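Local coordinates for protein metal transporter CNNM3 (Homo sapiens, PDB 6DFD) that probably takes part in magnesium efflux across the membrane, its cyclic nucleotide-binding homology domain mediating dimerization, at residues Ala52-Leu57 with Lys72-Leu77; Tyr100-Ser105 with Tyr110-Leu115. The protein carries 6 engineered substitutions. All blocks are in the same frame, centred on the assembly; numbering follows the deposited sequence.

Contact 1 of 2, residues Ala52-Leu57 with Lys72-Leu77; sequences ATQRFL and KVLLHL
Gln-54 and Leu-74 carry this helix-helix contact, in which two helices that pack beside the beta-barrel of the cyclic nucleotide-binding homology domain meet at an inclination closer to antiparallel than to parallel. The axes of the 52-57 and 72-77 segments approach to 9.3 Å, with their N-to-C directions 132° apart. Gln-54 reaches across with its aliphatic part: CG swings away from the backbone N (chi1 177°) and lies over the neighbouring helix where Leu-74 passes into Leu-75, 3.8 Å from Leu-75 N. On one flank of this methylene is the Leu-74 side chain, which crosses it obliquely; on the other is Leu-75, whose CD1 touches Gln-54 CB at 4.0 Å. A bend at chi2 (-94°) turns the amide off this apolar line, and NE2 is hydrogen-bonded to Glu-71 and Ser-58. Glu-71 also forms a salt bridge with Arg-55, so one carboxylate at the start of helix 71-78 serves two consecutive residues of helix 47-60. Leu-57, one turn after Gln-54, extends the apolar seam toward Phe-111 and Leu-113 of the barrel. Leu-74 CD2 is the methyl that bridges this turn, 3.9 Å from Gln-54 O and 4.0 Å from Leu-57 CB.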
loop_
_atom_site.group_PDB
_atom_site.type_symbol
_atom_site.label_atom_id
_atom_site.label_comp_id
_atom_site.label_asym_id
_atom_site.label_seq_id
_atom_site.Cartn_x
_atom_site.Cartn_y
_atom_site.Cartn_z
ATOM N N ALA A 52 -2.220 -22.226 4.887
ATOM C CA ALA A 52 -2.148 -20.941 5.576
ATOM C C ALA A 52 -2.771 -19.839 4.735
ATOM O O ALA A 52 -3.431 -18.932 5.262
ATOM C CB ALA A 52 -0.696 -20.590 5.887
ATOM N N THR A 53 -2.560 -19.901 3.423
ATOM C CA THR A 53 -3.124 -18.901 2.529
ATOM C C THR A 53 -4.646 -18.985 2.533
ATOM O O THR A 53 -5.337 -17.960 2.576
ATOM C CB THR A 53 -2.568 -19.100 1.123
ATOM O OG1 THR A 53 -1.129 -18.986 1.136
ATOM C CG2 THR A 53 -3.142 -18.066 0.162
ATOM N N GLN A 54 -5.183 -20.204 2.491
ATOM C CA GLN A 54 -6.634 -20.376 2.534
ATOM C C GLN A 54 -7.207 -19.842 3.837
ATOM O O GLN A 54 -8.158 -19.054 3.821
ATOM C CB GLN A 54 -6.999 -21.847 2.347
ATOM C CG GLN A 54 -8.492 -22.119 2.456
ATOM C CD GLN A 54 -8.871 -22.524 3.842
ATOM O OE1 GLN A 54 -8.423 -23.556 4.334
ATOM N NE2 GLN A 54 -9.679 -21.705 4.502
ATOM N N ARG A 55 -6.634 -20.239 4.984
ATOM C CA ARG A 55 -7.150 -19.736 6.258
ATOM C C ARG A 55 -7.102 -18.216 6.299
ATOM O O ARG A 55 -8.032 -17.557 6.783
ATOM C CB ARG A 55 -6.343 -20.286 7.437
ATOM C CG ARG A 55 -6.205 -21.786 7.525
ATOM C CD ARG A 55 -7.528 -22.466 7.577
ATOM N NE ARG A 55 -7.396 -23.833 8.073
ATOM C CZ ARG A 55 -8.291 -24.788 7.855
ATOM N NH1 ARG A 55 -9.378 -24.528 7.139
ATOM N NH2 ARG A 55 -8.099 -26.004 8.352
ATOM N N PHE A 56 -5.995 -17.645 5.830
ATOM C CA PHE A 56 -5.850 -16.197 5.833
ATOM C C PHE A 56 -6.952 -15.538 5.025
ATOM O O PHE A 56 -7.617 -14.617 5.503
ATOM C CB PHE A 56 -4.482 -15.822 5.263
ATOM C CG PHE A 56 -4.257 -14.341 5.144
ATOM C CD1 PHE A 56 -3.905 -13.591 6.245
ATOM C CD2 PHE A 56 -4.384 -13.704 3.927
ATOM C CE1 PHE A 56 -3.678 -12.225 6.133
ATOM C CE2 PHE A 56 -4.162 -12.335 3.811
ATOM C CZ PHE A 56 -3.804 -11.602 4.913
ATOM N N LEU A 57 -7.142 -15.983 3.783
ATOM C CA LEU A 57 -8.145 -15.355 2.934
ATOM C C LEU A 57 -9.534 -15.520 3.528
ATOM O O LEU A 57 -10.317 -14.568 3.561
ATOM C CB LEU A 57 -8.096 -15.945 1.531
ATOM C CG LEU A 57 -6.856 -15.615 0.701
ATOM C CD1 LEU A 57 -6.952 -16.353 -0.614
ATOM C CD2 LEU A 57 -6.745 -14.114 0.471
ATOM N N LYS A 72 -13.086 -25.507 1.972
ATOM C CA LYS A 72 -12.606 -26.631 1.177
ATOM C C LYS A 72 -12.497 -26.256 -0.295
ATOM O O LYS A 72 -11.514 -26.601 -0.964
ATOM C CB LYS A 72 -13.551 -27.820 1.367
ATOM C CG LYS A 72 -13.205 -29.068 0.571
ATOM C CD LYS A 72 -14.427 -29.969 0.441
ATOM C CE LYS A 72 -14.046 -31.433 0.300
ATOM N NZ LYS A 72 -13.045 -31.660 -0.777
ATOM N N VAL A 73 -13.511 -25.565 -0.820
ATOM C CA VAL A 73 -13.491 -25.155 -2.222
ATOM C C VAL A 73 -12.367 -24.155 -2.455
ATOM O O VAL A 73 -11.651 -24.217 -3.462
ATOM C CB VAL A 73 -14.858 -24.570 -2.616
ATOM C CG1 VAL A 73 -14.794 -23.901 -3.988
ATOM C CG2 VAL A 73 -15.906 -25.663 -2.614
ATOM N N LEU A 74 -12.180 -23.231 -1.515
ATOM C CA LEU A 74 -11.102 -22.260 -1.663
ATOM C C LEU A 74 -9.749 -22.950 -1.678
ATOM O O LEU A 74 -8.881 -22.622 -2.503
ATOM C CB LEU A 74 -11.158 -21.232 -0.535
ATOM C CG LEU A 74 -10.051 -20.163 -0.598
ATOM C CD1 LEU A 74 -10.048 -19.439 -1.946
ATOM C CD2 LEU A 74 -10.248 -19.169 0.536
ATOM N N LEU A 75 -9.533 -23.902 -0.766
ATOM C CA LEU A 75 -8.241 -24.580 -0.759
ATOM C C LEU A 75 -8.019 -25.301 -2.078
ATOM O O LEU A 75 -6.939 -25.209 -2.678
ATOM C CB LEU A 75 -8.153 -25.553 0.418
ATOM C CG LEU A 75 -6.809 -26.282 0.555
ATOM C CD1 LEU A 75 -5.668 -25.307 0.784
ATOM C CD2 LEU A 75 -6.874 -27.295 1.682
ATOM N N HIS A 76 -9.050 -25.990 -2.570
ATOM C CA HIS A 76 -8.942 -26.650 -3.866
ATOM C C HIS A 76 -8.593 -25.658 -4.974
ATOM O O HIS A 76 -7.796 -25.969 -5.866
ATOM C CB HIS A 76 -10.251 -27.375 -4.173
ATOM C CG HIS A 76 -10.236 -28.146 -5.453
ATOM N ND1 HIS A 76 -11.107 -27.883 -6.490
ATOM C CD2 HIS A 76 -9.468 -29.184 -5.861
ATOM C CE1 HIS A 76 -10.872 -28.722 -7.483
ATOM N NE2 HIS A 76 -9.882 -29.523 -7.127
ATOM N N LEU A 77 -9.186 -24.463 -4.945
ATOM C CA LEU A 77 -8.883 -23.458 -5.962
ATOM C C LEU A 77 -7.428 -23.021 -5.881
ATOM O O LEU A 77 -6.739 -22.909 -6.902
ATOM C CB LEU A 77 -9.808 -22.253 -5.798
ATOM C CG LEU A 77 -9.474 -21.007 -6.627
ATOM C CD1 LEU A 77 -9.618 -21.306 -8.110
ATOM C CD2 LEU A 77 -10.373 -19.844 -6.231
#

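Contact 2 of 2, residues Tyr100-Ser105 with Tyr110-Leu115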
loop_
_atom_site.group_PDB
_atom_site.type_symbol
_atom_site.label_atom_id
_atom_site.label_comp_id
_atom_site.label_asym_id
_atom_site.label_seq_id
_atom_site.Cartn_x
_atom_site.Cartn_y
_atom_site.Cartn_z
ATOM N N TYR A 100 4.606 -5.513 -13.984
ATOM C CA TYR A 100 3.418 -4.803 -13.528
ATOM C C TYR A 100 2.279 -5.788 -13.309
ATOM O O TYR A 100 1.885 -6.509 -14.232
ATOM C CB TYR A 100 3.002 -3.724 -14.526
ATOM C CG TYR A 100 3.961 -2.564 -14.521
ATOM C CD1 TYR A 100 5.119 -2.610 -15.270
ATOM C CD2 TYR A 100 3.725 -1.440 -13.739
ATOM C CE1 TYR A 100 6.018 -1.560 -15.262
ATOM C CE2 TYR A 100 4.620 -0.382 -13.725
ATOM C CZ TYR A 100 5.762 -0.452 -14.489
ATOM O OH TYR A 100 6.660 0.591 -14.488
ATOM N N LEU A 101 1.750 -5.801 -12.091
ATOM C CA LEU A 101 0.569 -6.591 -11.764
ATOM C C LEU A 101 -0.718 -5.814 -12.003
ATOM O O LEU A 101 -1.734 -6.395 -12.413
ATOM C CB LEU A 101 0.637 -7.036 -10.304
ATOM C CG LEU A 101 1.895 -7.788 -9.860
ATOM C CD1 LEU A 101 1.759 -8.218 -8.398
ATOM C CD2 LEU A 101 2.160 -8.987 -10.759
ATOM N N TYR A 102 -0.688 -4.507 -11.752
ATOM C CA TYR A 102 -1.819 -3.627 -11.985
ATOM C C TYR A 102 -1.303 -2.303 -12.519
ATOM O O TYR A 102 -0.201 -1.867 -12.175
ATOM C CB TYR A 102 -2.623 -3.383 -10.709
ATOM C CG TYR A 102 -3.231 -4.644 -10.160
ATOM C CD1 TYR A 102 -4.491 -5.056 -10.562
ATOM C CD2 TYR A 102 -2.537 -5.431 -9.252
ATOM C CE1 TYR A 102 -5.054 -6.217 -10.065
ATOM C CE2 TYR A 102 -3.091 -6.595 -8.748
ATOM C CZ TYR A 102 -4.353 -6.979 -9.164
ATOM O OH TYR A 102 -4.921 -8.136 -8.681
ATOM N N GLN A 103 -2.111 -1.665 -13.360
ATOM C CA GLN A 103 -1.762 -0.359 -13.897
ATOM C C GLN A 103 -2.985 0.538 -13.833
ATOM O O GLN A 103 -4.068 0.141 -14.276
ATOM C CB GLN A 103 -1.245 -0.478 -15.328
ATOM C CG GLN A 103 0.001 -1.338 -15.422
ATOM C CD GLN A 103 0.398 -1.629 -16.844
ATOM O OE1 GLN A 103 0.290 -2.763 -17.312
ATOM N NE2 GLN A 103 0.858 -0.603 -17.545
ATOM N N ARG A 104 -2.808 1.727 -13.255
ATOM C CA ARG A 104 -3.877 2.711 -13.159
ATOM C C ARG A 104 -4.698 2.740 -14.437
ATOM O O ARG A 104 -4.152 2.753 -15.542
ATOM C CB ARG A 104 -3.308 4.107 -12.904
ATOM C CG ARG A 104 -2.921 4.414 -11.480
ATOM C CD ARG A 104 -2.731 5.918 -11.327
ATOM N NE ARG A 104 -3.883 6.542 -10.683
ATOM C CZ ARG A 104 -3.977 6.796 -9.380
ATOM N NH1 ARG A 104 -2.982 6.492 -8.551
ATOM N NH2 ARG A 104 -5.079 7.361 -8.905
ATOM N N SER A 105 -6.016 2.739 -14.270
ATOM C CA SER A 105 -6.988 2.950 -15.334
ATOM C C SER A 105 -6.980 1.841 -16.380
ATOM O O SER A 105 -7.753 1.915 -17.341
ATOM C CB SER A 105 -6.784 4.297 -16.047
ATOM O OG SER A 105 -6.784 5.376 -15.126
ATOM N N TYR A 110 -8.497 -9.781 -12.257
ATOM C CA TYR A 110 -7.970 -10.794 -11.359
ATOM C C TYR A 110 -7.572 -10.187 -10.024
ATOM O O TYR A 110 -7.279 -8.993 -9.910
ATOM C CB TYR A 110 -6.776 -11.534 -11.968
ATOM C CG TYR A 110 -5.694 -10.623 -12.518
ATOM C CD1 TYR A 110 -4.791 -10.003 -11.673
ATOM C CD2 TYR A 110 -5.585 -10.394 -13.885
ATOM C CE1 TYR A 110 -3.799 -9.168 -12.172
ATOM C CE2 TYR A 110 -4.594 -9.565 -14.398
ATOM C CZ TYR A 110 -3.709 -8.956 -13.538
ATOM O OH TYR A 110 -2.732 -8.133 -14.051
ATOM N N PHE A 111 -7.597 -11.049 -9.014
ATOM C CA PHE A 111 -7.149 -10.775 -7.660
ATOM C C PHE A 111 -5.777 -11.410 -7.483
ATOM O O PHE A 111 -5.524 -12.498 -8.008
ATOM C CB PHE A 111 -8.163 -11.366 -6.673
ATOM C CG PHE A 111 -7.647 -11.580 -5.281
ATOM C CD1 PHE A 111 -6.966 -12.746 -4.944
ATOM C CD2 PHE A 111 -7.898 -10.651 -4.289
ATOM C CE1 PHE A 111 -6.510 -12.951 -3.663
ATOM C CE2 PHE A 111 -7.442 -10.855 -2.994
ATOM C CZ PHE A 111 -6.750 -12.005 -2.682
ATOM N N ILE A 112 -4.890 -10.724 -6.764
ATOM C CA ILE A 112 -3.554 -11.238 -6.489
ATOM C C ILE A 112 -3.254 -11.141 -5.004
ATOM O O ILE A 112 -3.534 -10.122 -4.361
ATOM C CB ILE A 112 -2.478 -10.490 -7.305
ATOM C CG1 ILE A 112 -2.580 -10.901 -8.773
ATOM C CG2 ILE A 112 -1.086 -10.793 -6.761
ATOM C CD1 ILE A 112 -1.755 -10.066 -9.700
ATOM N N LEU A 113 -2.676 -12.209 -4.460
ATOM C CA LEU A 113 -2.080 -12.196 -3.133
ATOM C C LEU A 113 -0.619 -12.569 -3.303
ATOM O O LEU A 113 -0.300 -13.521 -4.025
ATOM C CB LEU A 113 -2.775 -13.171 -2.174
ATOM C CG LEU A 113 -2.109 -13.252 -0.792
ATOM C CD1 LEU A 113 -3.112 -13.389 0.284
ATOM C CD2 LEU A 113 -1.154 -14.425 -0.708
ATOM N N ILE A 114 0.265 -11.816 -2.661
ATOM C CA ILE A 114 1.700 -12.047 -2.779
ATOM C C ILE A 114 2.100 -13.103 -1.757
ATOM O O ILE A 114 2.002 -12.876 -0.548
ATOM C CB ILE A 114 2.496 -10.748 -2.566
ATOM C CG1 ILE A 114 2.120 -9.716 -3.630
ATOM C CG2 ILE A 114 4.027 -11.021 -2.613
ATOM C CD1 ILE A 114 2.761 -8.353 -3.400
ATOM N N LEU A 115 2.567 -14.256 -2.236
ATOM C CA LEU A 115 3.070 -15.258 -1.301
ATOM C C LEU A 115 4.479 -14.915 -0.860
ATOM O O LEU A 115 4.842 -15.111 0.309
ATOM C CB LEU A 115 3.059 -16.640 -1.947
ATOM C CG LEU A 115 1.970 -17.675 -1.655
ATOM C CD1 LEU A 115 0.729 -17.105 -1.023
ATOM C CD2 LEU A 115 1.659 -18.419 -2.925
#
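Two tyrosine hydroxyls bind 100-105 to 110-115, each donating to a backbone carbonyl of the other segment. Tyr-110 OH gives a short bond of 2.6 Å to Leu-101 O, while Tyr-102 OH reaches Tyr-110 O at 2.8 Å. The second acceptor sits at the edge of the Tyr-102 ring, near its plane, yet the hydroxyl stands above the carbonyl plane, 41° out of it. For Tyr-110, a chi1 of 51° sets the ring between its own backbone N and carbonyl carbon, from where the hydroxyl can span the gap to Leu-101. Among aromatic contacts, the two side chains run past one another head to tail, their ring planes inclined at 44°, Tyr-102 CZ lying 3.8 Å from Tyr-110 CE1. Lys-193 adds a cation-pi interaction to Tyr-110, and Tyr-181 meets Tyr-102 edge-to-face. The apolar part centres on Ile-112, whose CD1 touches Leu-101 CB at 3.9 Å and Tyr-102 CE2 at 3.8 Å; Leu-191 packs on both Leu-101 and Ile-112. A classic beta bulge sets Leu-101 and Tyr-102 opposite a single residue, Val-183, and the contact joins the two antiparallel sheets across the interior of a cupin-like beta-barrel, the fold of cyclic nucleotide-binding homology domains.

Both contacts are buried, but the centre of contact 2, inside the barrel, is about 6 Å from the chain centre and that of contact 1, among the helices, about 13 Å; the two contact centres are about 19 Å apart. Contact 1 pairs two helices through aliphatic carbons, and the polar ends of Gln-54 and Arg-55 find a shared partner, Glu-71, just ahead of 72-77, whereas contact 2 joins the two sheets with side chain-to-backbone hydrogen bonds as well as apolar packing. Strand 110-114 connects them: Ile-112 faces segment 100-105, while Phe-111 and Leu-113 point away from it and pack on helix 47-60. Phe-56 CE2 lies 3.8 Å from Leu-113 CD1, and Thr-53 also meets Leu-115.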